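Side-chain contacts in Ydr267cp (Saccharomyces cerevisiae, PDB 2HES), which acts as an essential component of the cytosolic iron-sulfur protein assembly machinery, required for the maturation of extramitochondrial iron-sulfur proteins: residues 64-67 against 72-75; 119-124 against 159-164; 165-170 against 210-215. One frame throughout, in Å; residues are numbered along the deposited sequence.

In the fold
Contact 1 is a hairpin inside WD repeat 2, whereas contact 2 packs WD repeat 3 on WD repeat 4 and contact 3 packs WD repeat 4 on WD repeat 5. Together they sample the two levels at which a beta propeller is held together, within each four-stranded blade and between one blade and the next. Contacts 1 and 2 lie 11 Å apart between centres and touch where Ala74 CB meets Leu122 CD1 at 4.1 Å. Contacts 2 and 3, with centres 10 Å apart, share the sheet in which strands 156-161 and 167-172 are neighbours. Contacts 1 and 3, about 20 Å apart between centres, do not touch.

Contact 1: 64-67 against 72-75; sequences VAWR and LLAA
Trp66 and Leu73 face each other as a non-hydrogen-bonded pair of the antiparallel hairpin formed by strands 61-66 and 72-77. The Trp66 side chain has CG anti to the carbonyl carbon (chi1 -69°), which stands the indole beside the strand with a face turned to its partner. Leu73 CB lies over the six-membered ring of Trp66, 4.3 Å from its centroid in a CH-pi contact, while Leu73 CD1 covers the same indole nearer its middle and also reaches Val64 CB at 4.1 Å. Val64 CG1 continues this apolar row onto Ala75 CB at 3.9 Å. Ala65 and Ala74, whose methyls point to the opposite face, are the hydrogen-bonded pair: Ala65 N to Ala74 O and Ala74 N to Ala65 O, each 2.9 Å. Arg67 N adds a third bond, to Leu72 O at 2.8 Å. The Arg67 chain runs extended before bending at chi3 (65°), and Arg67 CD rests 3.6 Å from Leu72 CD2, which lies over one face of the guanidinium. That group is held by Thr70 OG1 through NH2 and by Glu138 O through NH1. Three elements thus combine: backbone bonds fix the register, an apolar row backs the indole, and an arginine shields leucine while spending its charged end on oxygen acceptors.

Contact 2: 119-124 against 159-164; sequences GYYLAT and VIWHPS
Trp161 is the bump of this contact, a broad indole laid against the shallow relief of Tyr121 and Ala123. Both of those residues send their CB atoms toward strand 159-161, and the benzo part of the indole reaches across the pair: Trp161 CZ2 lies 3.8 Å from Tyr121 CB and 3.9 Å from Ala123 CB. The pyrrole side settles against Ala123, with Trp161 NE1 3.6 Å from Ala123 CB and the backbone N of Ala123 at the edge of the ring system, in its plane. The small methyl of Ala123 leaves room for this wide ring, while the Tyr121 ring, with CG anti to the carbonyl carbon (chi1 -67°), leads away and offers mainly its CB. Further along, Val159 CG2 comes up loosely beside Ala123, 4.4 Å from Ala123 CB. No hydrogen bond joins the segments, whose strand axes stay 7.6 Å apart, so the fit rests on shape. Cutting Trp161 back to an alanine removes the indole, which is likely to leave Tyr121 CB and Ala123 CB without their cover and Ala114 O without its weak bond from NE1. The two strands belong to successive blades, 121-126 being second in its sheet and 156-161 first in the next. Around them, Ile133 of strand 131-135 touches both Tyr121 and Ala123, Leu168 of strand 167-172 touches Ala123, Val159 and Trp161, and Trp187 meets the Trp161 ring with its plane nearly perpendicular.

Contact 3: 165-170 against 210-215; sequences EALLAS and GVFRLC
Leu167 and Phe212 make a CH-pi contact between adjoining propeller blades. Leu167 CD2 sits almost squarely above the Phe212 ring, 3.8 Å from its centroid and 13° off the ring normal, the two side chains arriving from opposite directions. Leu167 extends toward the next blade because chi1, at -163°, sets CG opposite the main-chain nitrogen. Plain apolar packing follows one step further along the strands, where Ala169 CB meets a single branch of Leu214, CD1, at 3.8 Å. At the outer end, Glu165 contributes carbon and not charge: Glu165 CG touches Phe212 CE1 at 3.7 Å, the two side chains crossing at about a right angle. The Phe212 ring also has aromatic neighbours beyond the segments, since His162 meets it edge-to-face and Tyr228 meets it with the planes inclined. No hydrogen bond links the segments; backbone bonds such as Ala169 with Ile160 and Phe212 with Tyr228 go to other strands. Cohesion between WD repeats 4 and 5 at this point is therefore a matter of dispersion and ring-face contact, and even the exposed glutamate at its margin brings no more than a methylene, CG, to the ring.

Contact 1: 64-67 against 72-75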
loop_
_atom_site.group_PDB
_atom_site.type_symbol
_atom_site.label_atom_id
_atom_site.label_comp_id
_atom_site.label_asym_id
_atom_site.label_seq_id
_atom_site.Cartn_x
_atom_site.Cartn_y
_atom_site.Cartn_z
ATOM N N VAL A 64 6.837 3.996 -1.843
ATOM C CA VAL A 64 6.886 5.409 -1.415
ATOM C C VAL A 64 5.654 5.669 -0.570
ATOM O O VAL A 64 4.576 5.145 -0.856
ATOM C CB VAL A 64 6.936 6.423 -2.605
ATOM C CG1 VAL A 64 8.260 6.318 -3.378
ATOM C CG2 VAL A 64 5.718 6.285 -3.551
ATOM N N ALA A 65 5.807 6.469 0.482
ATOM C CA ALA A 65 4.643 6.853 1.269
ATOM C C ALA A 65 4.847 8.211 1.933
ATOM O O ALA A 65 5.913 8.448 2.542
ATOM C CB ALA A 65 4.398 5.829 2.342
ATOM N N TRP A 66 3.774 9.003 1.916
ATOM C CA TRP A 66 3.750 10.307 2.557
ATOM C C TRP A 66 3.446 10.163 4.046
ATOM O O TRP A 66 2.538 9.406 4.448
ATOM C CB TRP A 66 2.649 11.157 1.950
ATOM C CG TRP A 66 2.871 11.591 0.548
ATOM C CD1 TRP A 66 2.297 11.064 -0.553
ATOM C CD2 TRP A 66 3.710 12.668 0.091
ATOM N NE1 TRP A 66 2.703 11.736 -1.686
ATOM C CE2 TRP A 66 3.569 12.734 -1.318
ATOM C CE3 TRP A 66 4.543 13.588 0.730
ATOM C CZ2 TRP A 66 4.244 13.682 -2.102
ATOM C CZ3 TRP A 66 5.213 14.541 -0.048
ATOM C CH2 TRP A 66 5.055 14.582 -1.443
ATOM N N ARG A 67 4.153 10.938 4.863
ATOM C CA ARG A 67 3.743 11.046 6.249
ATOM C C ARG A 67 2.378 11.772 6.255
ATOM O O ARG A 67 2.277 12.912 5.789
ATOM C CB ARG A 67 4.798 11.794 7.056
ATOM C CG ARG A 67 4.460 11.874 8.541
ATOM C CD ARG A 67 5.361 12.870 9.252
ATOM N NE ARG A 67 5.110 14.220 8.750
ATOM C CZ ARG A 67 5.600 15.335 9.281
ATOM N NH1 ARG A 67 6.378 15.274 10.349
ATOM N NH2 ARG A 67 5.319 16.517 8.719
ATOM N N LEU A 72 6.078 15.494 3.928
ATOM C CA LEU A 72 7.286 14.709 4.110
ATOM C C LEU A 72 7.096 13.310 3.526
ATOM O O LEU A 72 6.054 12.696 3.747
ATOM C CB LEU A 72 7.585 14.558 5.584
ATOM C CG LEU A 72 8.776 13.702 5.960
ATOM C CD1 LEU A 72 9.981 14.550 6.231
ATOM C CD2 LEU A 72 8.349 12.943 7.232
ATOM N N LEU A 73 8.114 12.813 2.829
ATOM C CA LEU A 73 8.006 11.554 2.046
ATOM C C LEU A 73 9.065 10.522 2.393
ATOM O O LEU A 73 10.244 10.856 2.529
ATOM C CB LEU A 73 8.087 11.880 0.540
ATOM C CG LEU A 73 8.165 10.729 -0.469
ATOM C CD1 LEU A 73 6.848 10.026 -0.574
ATOM C CD2 LEU A 73 8.524 11.275 -1.856
ATOM N N ALA A 74 8.663 9.254 2.477
ATOM C CA ALA A 74 9.599 8.154 2.652
ATOM C C ALA A 74 9.648 7.289 1.386
ATOM O O ALA A 74 8.627 7.136 0.709
ATOM C CB ALA A 74 9.221 7.326 3.900
ATOM N N ALA A 75 10.840 6.775 1.063
ATOM C CA ALA A 75 11.052 5.883 -0.101
ATOM C C ALA A 75 11.954 4.695 0.206
ATOM O O ALA A 75 13.112 4.887 0.610
ATOM C CB ALA A 75 11.590 6.699 -1.337
#

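Contact 2: 119-124 against 159-164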
loop_
_atom_site.group_PDB
_atom_site.type_symbol
_atom_site.label_atom_id
_atom_site.label_comp_id
_atom_site.label_asym_id
_atom_site.label_seq_id
_atom_site.Cartn_x
_atom_site.Cartn_y
_atom_site.Cartn_z
ATOM N N GLY A 119 1.616 10.000 12.450
ATOM C CA GLY A 119 2.812 10.502 11.807
ATOM C C GLY A 119 4.099 10.217 12.551
ATOM O O GLY A 119 5.186 10.660 12.131
ATOM N N TYR A 120 4.007 9.458 13.631
ATOM C CA TYR A 120 5.211 9.171 14.412
ATOM C C TYR A 120 5.931 7.872 14.127
ATOM O O TYR A 120 7.060 7.703 14.542
ATOM C CB TYR A 120 4.903 9.204 15.876
ATOM C CG TYR A 120 4.489 10.528 16.380
ATOM C CD1 TYR A 120 5.226 11.686 16.072
ATOM C CD2 TYR A 120 3.374 10.641 17.202
ATOM C CE1 TYR A 120 4.828 12.933 16.562
ATOM C CE2 TYR A 120 2.997 11.866 17.714
ATOM C CZ TYR A 120 3.721 13.004 17.388
ATOM O OH TYR A 120 3.309 14.226 17.897
ATOM N N TYR A 121 5.277 6.938 13.450
ATOM C CA TYR A 121 5.878 5.626 13.237
ATOM C C TYR A 121 5.936 5.378 11.750
ATOM O O TYR A 121 5.000 5.706 11.028
ATOM C CB TYR A 121 5.027 4.538 13.890
ATOM C CG TYR A 121 4.998 4.607 15.387
ATOM C CD1 TYR A 121 6.181 4.618 16.135
ATOM C CD2 TYR A 121 3.777 4.624 16.064
ATOM C CE1 TYR A 121 6.133 4.661 17.548
ATOM C CE2 TYR A 121 3.723 4.669 17.455
ATOM C CZ TYR A 121 4.905 4.697 18.182
ATOM O OH TYR A 121 4.839 4.739 19.563
ATOM N N LEU A 122 7.083 4.895 11.320
ATOM C CA LEU A 122 7.309 4.442 9.973
ATOM C C LEU A 122 7.658 2.962 10.059
ATOM O O LEU A 122 8.622 2.570 10.715
ATOM C CB LEU A 122 8.462 5.250 9.333
ATOM C CG LEU A 122 8.876 4.792 7.936
ATOM C CD1 LEU A 122 7.779 5.100 6.980
ATOM C CD2 LEU A 122 10.223 5.467 7.464
ATOM N N ALA A 123 6.824 2.133 9.427
ATOM C CA ALA A 123 7.094 0.703 9.282
ATOM C C ALA A 123 7.787 0.410 7.963
ATOM O O ALA A 123 7.453 1.005 6.929
ATOM C CB ALA A 123 5.786 -0.064 9.303
ATOM N N THR A 124 8.742 -0.509 8.000
ATOM C CA THR A 124 9.392 -0.946 6.776
ATOM C C THR A 124 9.318 -2.480 6.693
ATOM O O THR A 124 9.297 -3.169 7.722
ATOM C CB THR A 124 10.851 -0.437 6.650
ATOM O OG1 THR A 124 11.718 -1.116 7.576
ATOM C CG2 THR A 124 10.930 1.136 6.796
ATOM N N VAL A 159 3.250 -3.473 3.816
ATOM C CA VAL A 159 2.803 -3.016 5.151
ATOM C C VAL A 159 1.799 -1.876 4.978
ATOM O O VAL A 159 1.906 -1.065 4.039
ATOM C CB VAL A 159 3.993 -2.519 6.051
ATOM C CG1 VAL A 159 4.679 -3.667 6.629
ATOM C CG2 VAL A 159 4.980 -1.666 5.254
ATOM N N ILE A 160 0.810 -1.814 5.872
ATOM C CA ILE A 160 -0.130 -0.711 5.895
ATOM C C ILE A 160 -0.669 -0.566 7.292
ATOM O O ILE A 160 -0.833 -1.554 8.011
ATOM C CB ILE A 160 -1.256 -0.830 4.841
ATOM C CG1 ILE A 160 -1.927 0.527 4.586
ATOM C CG2 ILE A 160 -2.255 -1.979 5.236
ATOM C CD1 ILE A 160 -2.771 0.535 3.336
ATOM N N TRP A 161 -0.833 0.685 7.719
ATOM C CA TRP A 161 -1.487 0.932 8.994
ATOM C C TRP A 161 -2.974 1.219 8.872
ATOM O O TRP A 161 -3.450 1.762 7.850
ATOM C CB TRP A 161 -0.842 2.151 9.697
ATOM C CG TRP A 161 0.604 2.020 9.959
ATOM C CD1 TRP A 161 1.651 2.188 9.057
ATOM C CD2 TRP A 161 1.226 1.796 11.231
ATOM N NE1 TRP A 161 2.857 2.049 9.692
ATOM C CE2 TRP A 161 2.633 1.799 11.020
ATOM C CE3 TRP A 161 0.733 1.601 12.528
ATOM C CZ2 TRP A 161 3.550 1.580 12.060
ATOM C CZ3 TRP A 161 1.637 1.333 13.547
ATOM C CH2 TRP A 161 3.035 1.340 13.311
ATOM N N HIS A 162 -3.702 0.895 9.950
ATOM C CA HIS A 162 -5.095 1.288 10.100
ATOM C C HIS A 162 -5.225 2.844 9.991
ATOM O O HIS A 162 -4.260 3.539 10.308
ATOM C CB HIS A 162 -5.592 0.752 11.441
ATOM C CG HIS A 162 -7.065 0.921 11.656
ATOM N ND1 HIS A 162 -7.629 2.067 12.189
ATOM C CD2 HIS A 162 -8.098 0.082 11.392
ATOM C CE1 HIS A 162 -8.937 1.915 12.242
ATOM N NE2 HIS A 162 -9.248 0.734 11.737
ATOM N N PRO A 163 -6.372 3.370 9.506
ATOM C CA PRO A 163 -6.524 4.815 9.307
ATOM C C PRO A 163 -6.442 5.656 10.585
ATOM O O PRO A 163 -6.160 6.872 10.469
ATOM C CB PRO A 163 -7.909 4.956 8.648
ATOM C CG PRO A 163 -8.642 3.680 9.022
ATOM C CD PRO A 163 -7.537 2.639 8.990
ATOM N N SER A 164 -6.673 5.020 11.736
ATOM C CA SER A 164 -6.852 5.725 13.046
ATOM C C SER A 164 -6.464 4.943 14.319
ATOM O O SER A 164 -6.718 5.397 15.457
ATOM C CB SER A 164 -8.306 6.104 13.221
ATOM O OG SER A 164 -9.069 4.924 13.385
#

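Contact 3: 165-170 against 210-215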
loop_
_atom_site.group_PDB
_atom_site.type_symbol
_atom_site.label_atom_id
_atom_site.label_comp_id
_atom_site.label_asym_id
_atom_site.label_seq_id
_atom_site.Cartn_x
_atom_site.Cartn_y
_atom_site.Cartn_z
ATOM N N GLU A 165 -5.947 3.739 14.167
ATOM C CA GLU A 165 -5.400 3.033 15.318
ATOM C C GLU A 165 -3.947 2.695 14.991
ATOM O O GLU A 165 -3.572 2.709 13.837
ATOM C CB GLU A 165 -6.201 1.776 15.607
ATOM C CG GLU A 165 -7.709 2.011 15.759
ATOM C CD GLU A 165 -8.092 2.483 17.148
ATOM O OE1 GLU A 165 -7.499 2.002 18.137
ATOM O OE2 GLU A 165 -8.991 3.336 17.262
ATOM N N ALA A 166 -3.132 2.466 16.024
ATOM C CA ALA A 166 -1.743 2.061 15.851
ATOM C C ALA A 166 -1.777 0.529 15.670
ATOM O O ALA A 166 -1.342 -0.254 16.518
ATOM C CB ALA A 166 -0.892 2.508 17.059
ATOM N N LEU A 167 -2.341 0.140 14.535
ATOM C CA LEU A 167 -2.441 -1.272 14.166
ATOM C C LEU A 167 -1.849 -1.388 12.770
ATOM O O LEU A 167 -2.190 -0.585 11.863
ATOM C CB LEU A 167 -3.941 -1.611 14.130
ATOM C CG LEU A 167 -4.445 -3.039 14.151
ATOM C CD1 LEU A 167 -4.033 -3.687 15.466
ATOM C CD2 LEU A 167 -5.976 -3.104 13.987
ATOM N N LEU A 168 -1.044 -2.438 12.566
ATOM C CA LEU A 168 -0.235 -2.547 11.351
ATOM C C LEU A 168 -0.562 -3.916 10.757
ATOM O O LEU A 168 -0.685 -4.895 11.508
ATOM C CB LEU A 168 1.243 -2.527 11.714
ATOM C CG LEU A 168 2.192 -2.676 10.542
ATOM C CD1 LEU A 168 2.133 -1.540 9.559
ATOM C CD2 LEU A 168 3.612 -2.846 11.087
ATOM N N ALA A 169 -0.728 -3.963 9.443
ATOM C CA ALA A 169 -0.943 -5.256 8.699
ATOM C C ALA A 169 0.205 -5.504 7.721
ATOM O O ALA A 169 0.511 -4.636 6.895
ATOM C CB ALA A 169 -2.280 -5.196 7.948
ATOM N N SER A 170 0.810 -6.693 7.780
ATOM C CA SER A 170 1.882 -7.058 6.843
ATOM C C SER A 170 1.412 -8.224 6.019
ATOM O O SER A 170 0.688 -9.078 6.541
ATOM C CB SER A 170 3.169 -7.415 7.581
ATOM O OG SER A 170 2.985 -8.446 8.499
ATOM N N GLY A 210 -15.311 2.104 14.018
ATOM C CA GLY A 210 -15.597 1.006 14.961
ATOM C C GLY A 210 -14.673 -0.177 14.732
ATOM O O GLY A 210 -13.496 -0.008 14.323
ATOM N N VAL A 211 -15.196 -1.375 14.988
ATOM C CA VAL A 211 -14.369 -2.587 14.972
ATOM C C VAL A 211 -13.834 -2.869 13.566
ATOM O O VAL A 211 -14.445 -2.495 12.551
ATOM C CB VAL A 211 -15.116 -3.797 15.568
ATOM C CG1 VAL A 211 -15.509 -3.485 17.050
ATOM C CG2 VAL A 211 -16.355 -4.126 14.700
ATOM N N PHE A 212 -12.712 -3.582 13.507
ATOM C CA PHE A 212 -11.850 -3.557 12.305
ATOM C C PHE A 212 -12.200 -4.609 11.270
ATOM O O PHE A 212 -12.650 -5.697 11.602
ATOM C CB PHE A 212 -10.373 -3.798 12.682
ATOM C CG PHE A 212 -9.947 -3.124 13.962
ATOM C CD1 PHE A 212 -9.996 -1.727 14.098
ATOM C CD2 PHE A 212 -9.508 -3.897 15.039
ATOM C CE1 PHE A 212 -9.608 -1.118 15.279
ATOM C CE2 PHE A 212 -9.099 -3.284 16.254
ATOM C CZ PHE A 212 -9.167 -1.893 16.355
ATOM N N ARG A 213 -11.957 -4.268 10.003
ATOM C CA ARG A 213 -11.915 -5.298 8.936
ATOM C C ARG A 213 -10.759 -4.971 8.010
ATOM O O ARG A 213 -10.202 -3.861 8.074
ATOM C CB ARG A 213 -13.207 -5.333 8.114
ATOM C CG ARG A 213 -14.424 -5.728 8.939
ATOM C CD ARG A 213 -15.583 -6.059 7.992
ATOM N NE ARG A 213 -16.008 -4.869 7.240
ATOM C CZ ARG A 213 -16.999 -4.867 6.358
ATOM N NH1 ARG A 213 -17.683 -5.996 6.100
ATOM N NH2 ARG A 213 -17.329 -3.744 5.742
ATOM N N LEU A 214 -10.385 -5.943 7.186
ATOM C CA LEU A 214 -9.242 -5.735 6.282
ATOM C C LEU A 214 -9.521 -6.486 4.984
ATOM O O LEU A 214 -10.088 -7.585 5.063
ATOM C CB LEU A 214 -7.983 -6.335 6.945
ATOM C CG LEU A 214 -6.678 -6.277 6.194
ATOM C CD1 LEU A 214 -5.869 -5.137 6.784
ATOM C CD2 LEU A 214 -5.905 -7.609 6.257
ATOM N N CYS A 215 -9.144 -5.932 3.818
ATOM C CA CYS A 215 -9.181 -6.767 2.596
ATOM C C CYS A 215 -7.772 -7.053 2.131
ATOM O O CYS A 215 -6.811 -6.282 2.395
ATOM C CB CYS A 215 -9.988 -6.101 1.484
ATOM S SG CYS A 215 -9.289 -4.504 0.886
#